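Local coordinates for hypothetical sugar ABC-transporter sugar binding protein (Arthrobacter globiformis, PDB 7BVT), which binds the cyclic tetrasaccharide cyclic alpha-maltosyl-1,6-maltose and probably delivers it to an ABC transporter for uptake into the cell, at residues Y184-Q189 / D236-G241; T188-S193 / F384-E389. One frame throughout, in Å; residues are numbered along the deposited sequence.

Interaction 1: Y184-Q189 / D236-G241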
ATOM      1  N   TYR A 184       8.623 -16.994 -10.557  1.00 20.32           N
ATOM      2  CA  TYR A 184       7.825 -15.996  -9.792  1.00 18.79           C
ATOM      3  C   TYR A 184       8.365 -15.944  -8.355  1.00 19.12           C
ATOM      4  O   TYR A 184       8.411 -17.006  -7.719  1.00 21.20           O
ATOM      5  CB  TYR A 184       6.351 -16.369  -9.842  1.00 17.31           C
ATOM      6  CG  TYR A 184       5.457 -15.517  -8.979  1.00 17.47           C
ATOM      7  CD1 TYR A 184       5.252 -14.161  -9.248  1.00 18.45           C
ATOM      8  CD2 TYR A 184       4.749 -16.083  -7.940  1.00 17.01           C
ATOM      9  CE1 TYR A 184       4.405 -13.395  -8.457  1.00 17.38           C
ATOM     10  CE2 TYR A 184       3.877 -15.322  -7.163  1.00 16.68           C
ATOM     11  CZ  TYR A 184       3.687 -13.986  -7.436  1.00 17.69           C
ATOM     12  OH  TYR A 184       2.877 -13.225  -6.635  1.00 17.32           O
ATOM     13  N   ASP A 185       8.696 -14.765  -7.840  1.00 18.68           N
ATOM     14  CA  ASP A 185       9.171 -14.660  -6.434  1.00 20.15           C
ATOM     15  C   ASP A 185       7.954 -14.542  -5.516  1.00 18.20           C
ATOM     16  O   ASP A 185       7.087 -13.697  -5.811  1.00 18.02           O
ATOM     17  CB  ASP A 185      10.070 -13.437  -6.211  1.00 21.02           C
ATOM     18  CG  ASP A 185      11.437 -13.509  -6.856  1.00 23.35           C
ATOM     19  OD1 ASP A 185      11.716 -14.499  -7.552  1.00 22.21           O
ATOM     20  OD2 ASP A 185      12.179 -12.553  -6.638  1.00 26.26           O
ATOM     21  N   LEU A 186       7.982 -15.255  -4.392  1.00 21.17           N
ATOM     22  CA  LEU A 186       7.040 -15.023  -3.279  1.00 21.44           C
ATOM     23  C   LEU A 186       7.784 -14.401  -2.118  1.00 20.68           C
ATOM     24  O   LEU A 186       8.977 -14.734  -1.869  1.00 21.15           O
ATOM     25  CB  LEU A 186       6.380 -16.325  -2.843  1.00 22.28           C
ATOM     26  CG  LEU A 186       5.291 -16.825  -3.755  1.00 20.37           C
ATOM     27  CD1 LEU A 186       4.969 -18.233  -3.338  1.00 21.07           C
ATOM     28  CD2 LEU A 186       4.080 -15.883  -3.720  1.00 20.55           C
ATOM     29  N   TYR A 187       7.081 -13.519  -1.396  1.00 20.01           N
ATOM     30  CA  TYR A 187       7.650 -12.846  -0.213  1.00 20.26           C
ATOM     31  C   TYR A 187       7.365 -13.752   0.976  1.00 20.48           C
ATOM     32  O   TYR A 187       6.335 -13.613   1.624  1.00 21.57           O
ATOM     33  CB  TYR A 187       7.098 -11.425  -0.096  1.00 19.95           C
ATOM     34  CG  TYR A 187       8.016 -10.480   0.625  1.00 23.91           C
ATOM     35  CD1 TYR A 187       8.285 -10.645   1.982  1.00 25.17           C
ATOM     36  CD2 TYR A 187       8.642  -9.453  -0.053  1.00 24.91           C
ATOM     37  CE1 TYR A 187       9.151  -9.804   2.650  1.00 26.22           C
ATOM     38  CE2 TYR A 187       9.503  -8.590   0.610  1.00 25.74           C
ATOM     39  CZ  TYR A 187       9.755  -8.776   1.962  1.00 29.86           C
ATOM     40  OH  TYR A 187      10.619  -7.958   2.641  1.00 37.79           O
ATOM     41  N   THR A 188       8.252 -14.728   1.228  1.00 20.72           N
ATOM     42  CA  THR A 188       7.919 -15.880   2.085  1.00 21.87           C
ATOM     43  C   THR A 188       8.525 -15.767   3.484  1.00 22.83           C
ATOM     44  O   THR A 188       8.159 -16.626   4.264  1.00 23.16           O
ATOM     45  CB  THR A 188       8.393 -17.196   1.462  1.00 22.12           C
ATOM     46  OG1 THR A 188       9.802 -17.149   1.248  1.00 23.44           O
ATOM     47  CG2 THR A 188       7.755 -17.510   0.132  1.00 21.40           C
ATOM     48  N   GLN A 189       9.372 -14.776   3.773  1.00 24.91           N
ATOM     49  CA  GLN A 189       9.921 -14.640   5.148  1.00 26.66           C
ATOM     50  C   GLN A 189       9.341 -13.423   5.888  1.00 24.73           C
ATOM     51  O   GLN A 189       9.364 -12.286   5.357  1.00 26.87           O
ATOM     52  CB  GLN A 189      11.435 -14.567   5.082  1.00 29.14           C
ATOM     53  CG  GLN A 189      12.016 -15.859   4.535  1.00 33.13           C
ATOM     54  CD  GLN A 189      13.520 -15.775   4.513  1.00 33.40           C
ATOM     55  OE1 GLN A 189      14.109 -15.368   3.520  1.00 34.32           O
ATOM     56  NE2 GLN A 189      14.120 -16.044   5.662  1.00 31.71           N
ATOM     57  N   ASP A 236       1.659 -24.336  -3.469  1.00 18.58           N
ATOM     58  CA  ASP A 236       1.803 -25.034  -4.769  1.00 19.90           C
ATOM     59  C   ASP A 236       2.948 -24.427  -5.558  1.00 19.43           C
ATOM     60  O   ASP A 236       3.697 -25.182  -6.191  1.00 22.12           O
ATOM     61  CB  ASP A 236       0.548 -25.014  -5.627  1.00 19.20           C
ATOM     62  CG  ASP A 236      -0.561 -25.903  -5.114  1.00 22.01           C
ATOM     63  OD1 ASP A 236      -0.310 -26.677  -4.201  1.00 22.70           O
ATOM     64  OD2 ASP A 236      -1.681 -25.774  -5.630  1.00 22.93           O
ATOM     65  N   LEU A 237       3.060 -23.104  -5.594  1.00 18.69           N
ATOM     66  CA  LEU A 237       4.188 -22.392  -6.271  1.00 20.86           C
ATOM     67  C   LEU A 237       5.521 -22.825  -5.656  1.00 20.83           C
ATOM     68  O   LEU A 237       6.475 -23.067  -6.403  1.00 22.08           O
ATOM     69  CB  LEU A 237       4.011 -20.867  -6.182  1.00 18.96           C
ATOM     70  CG  LEU A 237       2.901 -20.323  -7.074  1.00 19.93           C
ATOM     71  CD1 LEU A 237       2.492 -18.920  -6.645  1.00 18.39           C
ATOM     72  CD2 LEU A 237       3.379 -20.297  -8.532  1.00 20.29           C
ATOM     73  N   ILE A 238       5.596 -22.910  -4.327  1.00 21.29           N
ATOM     74  CA  ILE A 238       6.863 -23.247  -3.630  1.00 20.94           C
ATOM     75  C   ILE A 238       7.194 -24.720  -3.904  1.00 22.06           C
ATOM     76  O   ILE A 238       8.381 -24.972  -4.249  1.00 23.42           O
ATOM     77  CB  ILE A 238       6.714 -22.984  -2.133  1.00 21.83           C
ATOM     78  CG1 ILE A 238       6.557 -21.494  -1.860  1.00 21.12           C
ATOM     79  CG2 ILE A 238       7.888 -23.599  -1.380  1.00 22.91           C
ATOM     80  CD1 ILE A 238       6.037 -21.171  -0.450  1.00 22.81           C
ATOM     81  N   ASP A 239       6.200 -25.602  -3.784  1.00 22.31           N
ATOM     82  CA  ASP A 239       6.369 -27.083  -3.865  1.00 25.67           C
ATOM     83  C   ASP A 239       6.854 -27.403  -5.277  1.00 27.04           C
ATOM     84  O   ASP A 239       7.677 -28.329  -5.415  1.00 23.75           O
ATOM     85  CB  ASP A 239       5.094 -27.864  -3.502  1.00 29.95           C
ATOM     86  CG  ASP A 239       4.847 -28.015  -1.996  1.00 39.86           C
ATOM     87  OD1 ASP A 239       5.756 -27.656  -1.184  1.00 40.57           O
ATOM     88  OD2 ASP A 239       3.708 -28.428  -1.635  1.00 45.74           O
ATOM     89  N   SER A 240       6.359 -26.687  -6.299  1.00 24.91           N
ATOM     90  CA  SER A 240       6.768 -26.924  -7.724  1.00 23.40           C
ATOM     91  C   SER A 240       8.204 -26.458  -7.958  1.00 24.09           C
ATOM     92  O   SER A 240       8.727 -26.762  -9.050  1.00 27.14           O
ATOM     93  CB  SER A 240       5.820 -26.268  -8.676  1.00 26.37           C
ATOM     94  OG  SER A 240       5.812 -24.849  -8.526  1.00 24.93           O
ATOM     95  N   GLY A 241       8.780 -25.631  -7.074  1.00 21.13           N
ATOM     96  CA  GLY A 241      10.034 -24.912  -7.330  1.00 22.03           C
ATOM     97  C   GLY A 241       9.890 -23.645  -8.161  1.00 21.86           C
ATOM     98  O   GLY A 241      10.926 -22.963  -8.349  1.00 21.54           O
TER
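Leu-186 puts its CD1 methyl into the angle between Leu-237 and Ile-238 on helix 225-239, 4.0 Å from Leu-237 CB and 3.9 Å from Ile-238 CG1. The contact is plain apolar packing of the irregular segment 184-189 against that helix in a two-domain solute-binding protein. Leu-186 crosses Leu-237 at about a right angle. Beyond it, Leu-237 CD1 approaches the Tyr-184 ring obliquely, 3.8 Å from CD2 and 3.9 Å from CE2. The ring is swung to that methyl because CG lies opposite the backbone N (chi1 174°). Leu-168 of helix 165-179 touches both Tyr-184 and Leu-237 in this buried part. Towards Thr-188 the contact thins to one pair of methyls meeting tip to tip, Thr-188 CG2 and Ile-238 CD1 at 4.1 Å. Ile-238 is partly exposed, and Leu-392 of helix 377-392 touches it and Thr-188. The hydroxyl OG1 of Thr-188 is bonded instead to the backbone N of Ala-246, leaving the methyl for the helix. Tyr-187, between the packed residues, belongs to the glycan pocket and touches a glucose unit. With no polar bond across the two segments, their mutual hold rests on the fit of aliphatic and aromatic carbons, while Tyr-184 O, like Thr-188 OG1, finds its partner in the loop after the helix, at Ser-243 OG.

Interaction 2: T188-S193 / F384-E389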
ATOM      1  N   THR A 188       8.252 -14.728   1.228  1.00 20.72           N
ATOM      2  CA  THR A 188       7.919 -15.880   2.085  1.00 21.87           C
ATOM      3  C   THR A 188       8.525 -15.767   3.484  1.00 22.83           C
ATOM      4  O   THR A 188       8.159 -16.626   4.264  1.00 23.16           O
ATOM      5  CB  THR A 188       8.393 -17.196   1.462  1.00 22.12           C
ATOM      6  OG1 THR A 188       9.802 -17.149   1.248  1.00 23.44           O
ATOM      7  CG2 THR A 188       7.755 -17.510   0.132  1.00 21.40           C
ATOM      8  N   GLN A 189       9.372 -14.776   3.773  1.00 24.91           N
ATOM      9  CA  GLN A 189       9.921 -14.640   5.148  1.00 26.66           C
ATOM     10  C   GLN A 189       9.341 -13.423   5.888  1.00 24.73           C
ATOM     11  O   GLN A 189       9.364 -12.286   5.357  1.00 26.87           O
ATOM     12  CB  GLN A 189      11.435 -14.567   5.082  1.00 29.14           C
ATOM     13  CG  GLN A 189      12.016 -15.859   4.535  1.00 33.13           C
ATOM     14  CD  GLN A 189      13.520 -15.775   4.513  1.00 33.40           C
ATOM     15  OE1 GLN A 189      14.109 -15.368   3.520  1.00 34.32           O
ATOM     16  NE2 GLN A 189      14.120 -16.044   5.662  1.00 31.71           N
ATOM     17  N   ALA A 190       8.859 -13.679   7.101  1.00 27.46           N
ATOM     18  CA  ALA A 190       8.227 -12.656   7.978  1.00 28.11           C
ATOM     19  C   ALA A 190       9.190 -11.480   8.220  1.00 29.65           C
ATOM     20  O   ALA A 190       8.745 -10.341   8.172  1.00 29.43           O
ATOM     21  CB  ALA A 190       7.756 -13.319   9.244  1.00 27.83           C
ATOM     22  N   GLY A 191      10.470 -11.716   8.477  1.00 32.25           N
ATOM     23  CA  GLY A 191      11.347 -10.599   8.888  1.00 32.34           C
ATOM     24  C   GLY A 191      10.861  -9.931  10.180  1.00 30.59           C
ATOM     25  O   GLY A 191      10.144 -10.573  10.981  1.00 32.34           O
ATOM     26  N   ASP A 192      11.285  -8.689  10.400  1.00 35.83           N
ATOM     27  CA  ASP A 192      11.082  -7.944  11.665  1.00 37.55           C
ATOM     28  C   ASP A 192       9.594  -7.667  11.894  1.00 35.68           C
ATOM     29  O   ASP A 192       9.165  -7.852  13.020  1.00 34.87           O
ATOM     30  CB  ASP A 192      11.833  -6.609  11.662  1.00 40.80           C
ATOM     31  CG  ASP A 192      13.341  -6.753  11.791  1.00 47.55           C
ATOM     32  OD1 ASP A 192      13.794  -7.791  12.361  1.00 45.66           O
ATOM     33  OD2 ASP A 192      14.051  -5.837  11.298  1.00 51.58           O
ATOM     34  N   SER A 193       8.832  -7.303  10.850  1.00 31.66           N
ATOM     35  CA  SER A 193       7.429  -6.825  10.985  1.00 29.79           C
ATOM     36  C   SER A 193       6.399  -7.829  10.459  1.00 23.66           C
ATOM     37  O   SER A 193       5.227  -7.668  10.804  1.00 23.36           O
ATOM     38  CB  SER A 193       7.257  -5.499  10.292  1.00 28.50           C
ATOM     39  OG  SER A 193       7.237  -5.641   8.865  1.00 30.11           O
ATOM     40  N   PHE A 384       0.441 -13.291  12.339  1.00 20.68           N
ATOM     41  CA  PHE A 384      -0.080 -13.944  11.124  1.00 19.74           C
ATOM     42  C   PHE A 384       1.082 -14.466  10.320  1.00 18.77           C
ATOM     43  O   PHE A 384       1.047 -15.659   9.960  1.00 19.16           O
ATOM     44  CB  PHE A 384      -0.905 -12.965  10.284  1.00 18.08           C
ATOM     45  CG  PHE A 384      -1.472 -13.540   9.023  1.00 16.63           C
ATOM     46  CD1 PHE A 384      -2.630 -14.304   9.035  1.00 16.84           C
ATOM     47  CD2 PHE A 384      -0.912 -13.192   7.806  1.00 18.44           C
ATOM     48  CE1 PHE A 384      -3.155 -14.776   7.840  1.00 17.04           C
ATOM     49  CE2 PHE A 384      -1.433 -13.677   6.634  1.00 17.50           C
ATOM     50  CZ  PHE A 384      -2.518 -14.504   6.648  1.00 15.77           C
ATOM     51  N   ALA A 385       2.039 -13.607   9.979  1.00 19.47           N
ATOM     52  CA  ALA A 385       3.141 -13.933   9.064  1.00 18.87           C
ATOM     53  C   ALA A 385       3.963 -15.103   9.631  1.00 20.42           C
ATOM     54  O   ALA A 385       4.338 -16.001   8.880  1.00 21.48           O
ATOM     55  CB  ALA A 385       4.000 -12.708   8.817  1.00 18.97           C
ATOM     56  N   GLN A 386       4.206 -15.115  10.949  1.00 21.25           N
ATOM     57  CA  GLN A 386       5.051 -16.186  11.537  1.00 23.35           C
ATOM     58  C   GLN A 386       4.356 -17.537  11.401  1.00 22.82           C
ATOM     59  O   GLN A 386       5.042 -18.548  11.225  1.00 22.99           O
ATOM     60  CB  GLN A 386       5.457 -15.826  12.966  1.00 26.04           C
ATOM     61  CG  GLN A 386       6.501 -14.722  12.941  1.00 31.21           C
ATOM     62  CD  GLN A 386       6.885 -14.262  14.323  1.00 40.66           C
ATOM     63  OE1 GLN A 386       6.077 -14.300  15.259  1.00 42.44           O
ATOM     64  NE2 GLN A 386       8.115 -13.779  14.416  1.00 40.10           N
ATOM     65  N   GLU A 387       3.044 -17.591  11.513  1.00 19.78           N
ATOM     66  CA  GLU A 387       2.342 -18.876  11.437  1.00 20.83           C
ATOM     67  C   GLU A 387       2.278 -19.290   9.978  1.00 23.84           C
ATOM     68  O   GLU A 387       2.449 -20.479   9.679  1.00 21.06           O
ATOM     69  CB  GLU A 387       0.971 -18.833  12.077  1.00 22.96           C
ATOM     70  CG  GLU A 387       1.018 -18.649  13.568  1.00 24.30           C
ATOM     71  CD  GLU A 387       1.578 -19.816  14.360  1.00 32.27           C
ATOM     72  OE1 GLU A 387       1.972 -20.827  13.757  1.00 27.70           O
ATOM     73  OE2 GLU A 387       1.557 -19.736  15.630  1.00 39.56           O
ATOM     74  N   ILE A 388       1.989 -18.341   9.094  1.00 21.32           N
ATOM     75  CA  ILE A 388       1.805 -18.728   7.671  1.00 20.13           C
ATOM     76  C   ILE A 388       3.155 -19.214   7.150  1.00 19.60           C
ATOM     77  O   ILE A 388       3.152 -20.103   6.319  1.00 20.61           O
ATOM     78  CB  ILE A 388       1.257 -17.537   6.858  1.00 20.21           C
ATOM     79  CG1 ILE A 388      -0.163 -17.159   7.304  1.00 20.93           C
ATOM     80  CG2 ILE A 388       1.313 -17.809   5.364  1.00 21.82           C
ATOM     81  CD1 ILE A 388      -1.238 -18.167   7.034  1.00 24.24           C
ATOM     82  N   GLU A 389       4.249 -18.601   7.559  1.00 20.25           N
ATOM     83  CA  GLU A 389       5.590 -18.938   7.042  1.00 22.87           C
ATOM     84  C   GLU A 389       5.903 -20.421   7.308  1.00 24.31           C
ATOM     85  O   GLU A 389       6.627 -21.032   6.532  1.00 24.46           O
ATOM     86  CB  GLU A 389       6.630 -18.034   7.689  1.00 21.83           C
ATOM     87  CG  GLU A 389       8.016 -18.379   7.212  1.00 23.63           C
ATOM     88  CD  GLU A 389       9.097 -17.393   7.563  1.00 25.92           C
ATOM     89  OE1 GLU A 389       8.783 -16.431   8.279  1.00 29.37           O
ATOM     90  OE2 GLU A 389      10.242 -17.540   7.048  1.00 31.08           O
TER
HETATM   91  O   HOH W   1      12.245 -16.404   8.114  1.00 33.86           O
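Glu-389 OE2 accepts from a water that in turn accepts from Gln-189 NE2, the water O lying 3.1 Å from NE2; the hydroxyl of Tyr-245 is a further partner of OE2. In this solute-binding-protein fold the carboxylate ties the loop before helix 195-207 to helix 377-392. Its other oxygen, OE1, takes the amide of Ala-190, with N to OE1 3.0 Å and a nearly straight N-H...O angle of 171°, although the donor stands 51° out of the carboxylate plane. Glu-389 spans the gap because its chain runs extended, with CG anti to the backbone N (chi1 178°). On the way its CG passes Thr-188 O at 3.4 Å, while Leu-197 of helix 195-207 touches the side chain. Gln-189 also meets the carboxylate through carbon, its CG lying 3.5 Å from Glu-389 OE2, and the two side chains cross at a slant. One turn earlier on the helix the contact becomes apolar and small: Ala-190 CB lies 3.8 Å from Ala-385 CB and 4.1 Å from Gln-386 CG.

Both interactions start from the loop between helices 165-179 and 195-207, and they share Thr-188 and Gln-189, but they fasten it to different helices: interaction 1 to helix 225-239, interaction 2 to helix 377-392, far later in the chain. Interaction 1 is the buried one and wholly apolar; interaction 2 is only partly buried, and there a carboxylate takes a backbone N-H and a water, beside a small alanine contact. Thr-188 serves both, its methyl in the first and its carbonyl oxygen in the second. Tyr-187 of the glycan pocket sits in the same loop, next to Thr-188, where the two contacts meet.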